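Local coordinates for transketolase (Campylobacter jejuni, PDB 3L84), which belongs to the transketolase family of enzymes, built from two thiamine diphosphate-binding-type domains followed by a transketolase-like C-terminal domain, at residues A[136-141]-A[307-313]. Numbering follows the deposited sequence. Where two conformers were deposited one is given.
Sequences LLGSDL and KLEKSAK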
# COMPACT_ATOMS: atom_id res chain seq x y z
N LEU A 136 -11.87 -12.99 27.45
CA LEU A 136 -10.91 -13.19 28.53
C LEU A 136 -11.44 -12.77 29.90
O LEU A 136 -11.19 -13.47 30.89
CB LEU A 136 -9.66 -12.38 28.21
CG LEU A 136 -8.81 -12.87 27.05
CD1 LEU A 136 -7.66 -11.89 26.83
CD2 LEU A 136 -8.27 -14.29 27.29
N LEU A 137 -12.14 -11.64 29.96
CA LEU A 137 -12.51 -11.01 31.24
C LEU A 137 -13.98 -11.13 31.62
O LEU A 137 -14.35 -10.84 32.77
CB LEU A 137 -12.16 -9.51 31.19
CG LEU A 137 -10.69 -9.23 30.95
CD1 LEU A 137 -10.44 -7.74 30.73
CD2 LEU A 137 -9.81 -9.77 32.09
N GLY A 138 -14.82 -11.57 30.68
CA GLY A 138 -16.24 -11.72 30.89
C GLY A 138 -17.08 -10.55 30.45
O GLY A 138 -16.63 -9.40 30.47
N SER A 139 -18.34 -10.83 30.09
CA SER A 139 -19.28 -9.76 29.72
C SER A 139 -19.68 -8.85 30.87
O SER A 139 -20.14 -7.74 30.61
CB SER A 139 -20.53 -10.34 29.07
OG SER A 139 -21.18 -11.22 29.94
N ASP A 140 -19.44 -9.27 32.12
CA ASP A 140 -19.64 -8.40 33.28
C ASP A 140 -18.64 -7.24 33.26
O ASP A 140 -18.91 -6.15 33.77
CB ASP A 140 -19.44 -9.16 34.60
CG ASP A 140 -20.57 -10.14 34.91
OD1 ASP A 140 -21.70 -9.95 34.39
OD2 ASP A 140 -20.31 -11.08 35.69
N LEU A 141 -17.46 -7.46 32.68
CA LEU A 141 -16.40 -6.47 32.71
C LEU A 141 -16.19 -5.74 31.38
O LEU A 141 -15.64 -4.63 31.34
CB LEU A 141 -15.07 -7.11 33.12
CG LEU A 141 -15.00 -7.61 34.56
CD1 LEU A 141 -13.60 -8.14 34.89
CD2 LEU A 141 -15.46 -6.53 35.56
N LYS A 307 -17.34 -3.87 39.97
CA LYS A 307 -17.49 -5.17 39.28
C LYS A 307 -16.18 -5.89 39.17
O LYS A 307 -16.14 -7.11 39.35
CB LYS A 307 -18.11 -4.97 37.89
CG LYS A 307 -19.57 -4.46 37.93
CD LYS A 307 -20.18 -4.41 36.53
CE LYS A 307 -21.08 -5.59 36.25
NZ LYS A 307 -21.62 -5.62 34.83
N LEU A 308 -15.11 -5.16 38.87
CA LEU A 308 -13.79 -5.80 38.79
C LEU A 308 -13.40 -6.42 40.11
O LEU A 308 -12.93 -7.54 40.17
CB LEU A 308 -12.74 -4.77 38.36
CG LEU A 308 -11.27 -5.21 38.35
CD1 LEU A 308 -11.09 -6.37 37.36
CD2 LEU A 308 -10.37 -4.03 38.02
N GLU A 309 -13.66 -5.71 41.21
CA GLU A 309 -13.29 -6.20 42.52
C GLU A 309 -14.03 -7.49 42.87
O GLU A 309 -13.44 -8.38 43.51
CB GLU A 309 -13.52 -5.09 43.54
CG GLU A 309 -13.29 -5.46 45.00
CD GLU A 309 -11.90 -5.99 45.32
OE1 GLU A 309 -10.92 -5.76 44.57
OE2 GLU A 309 -11.78 -6.65 46.38
N LYS A 310 -15.31 -7.59 42.45
CA LYS A 310 -16.10 -8.83 42.65
C LYS A 310 -15.75 -9.97 41.72
O LYS A 310 -16.14 -11.12 41.96
CB LYS A 310 -17.60 -8.53 42.49
CG LYS A 310 -18.26 -7.93 43.70
CD LYS A 310 -19.74 -7.55 43.47
CE LYS A 310 -20.58 -8.61 42.72
NZ LYS A 310 -22.08 -8.38 42.84
N SER A 311 -15.03 -9.69 40.63
CA SER A 311 -14.74 -10.65 39.56
C SER A 311 -13.73 -11.67 40.04
O SER A 311 -13.08 -11.47 41.10
CB SER A 311 -14.20 -9.93 38.30
OG SER A 311 -13.75 -10.78 37.24
N ALA A 312 -13.61 -12.75 39.28
CA ALA A 312 -12.56 -13.74 39.43
C ALA A 312 -11.42 -13.47 38.44
O ALA A 312 -10.53 -14.29 38.26
CB ALA A 312 -13.12 -15.14 39.21
N LYS A 313 -11.46 -12.29 37.82
CA LYS A 313 -10.52 -11.94 36.75
C LYS A 313 -9.45 -10.95 37.16
O LYS A 313 -8.67 -10.49 36.29
CB LYS A 313 -11.28 -11.31 35.58
CG LYS A 313 -12.37 -12.16 35.02
CD LYS A 313 -11.88 -13.45 34.50
CE LYS A 313 -12.97 -14.27 33.84
NZ LYS A 313 -12.41 -15.54 33.29
O HOH W 1 -10.19 -16.02 30.85
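Leu137 and Lys313 draw their CA atoms to 5.9 Å, and Leu141 and Leu308 theirs to 6.7 Å, where the end of helix 118-137 and its following turn meet the end of helix 293-310 and the link to helix 314-321. This join lies within the thiamine diphosphate binding domain, at the periphery, its centre about 29 Å from that of the chain. Gly138, just past helix 118-137, leaves helical geometry with a positive phi, and its carbonyl accepts from Leu141 N to close the turn. Leu141 carries the apolar part of the contact. Its CD2 lies over the backbone of the opposing helix, 3.6 Å from Leu308 N, while CD1 reaches the CD1 of Leu308. Trp304, one turn back in the same helix, takes the backbone oxygen of Leu141 in a hydrogen bond.

Two lysines flank the leucine packing, each with its CB against a methyl of Leu141. Lys307 bends at its third torsion (101°), which brings NZ to Asp140 O at 3.0 Å, in the carbonyl plane and on a lone pair. Lys313 turns at chi2 (-60°), and its chain runs over the last carbonyls of helix 118-137: CG passes 3.3 Å from Leu137 O, and NZ makes a weak hydrogen bond of 3.4 Å to Leu136 O. A water donates to the same oxygen and weakly accepts from the ammonium group. At the chain's root, CB packs on CD2 of Leu137, whose side chain also touches Leu316. In one of its two conformers, Ser311 OG accepts from Lys313 N at 2.8 Å, an ST turn.

Both ammonium groups thus meet main-chain oxygens. For Lys313 the carbonyl end of a helix probably adds a favourable electrostatic term, although the long bond and shared water suggest a loose hold.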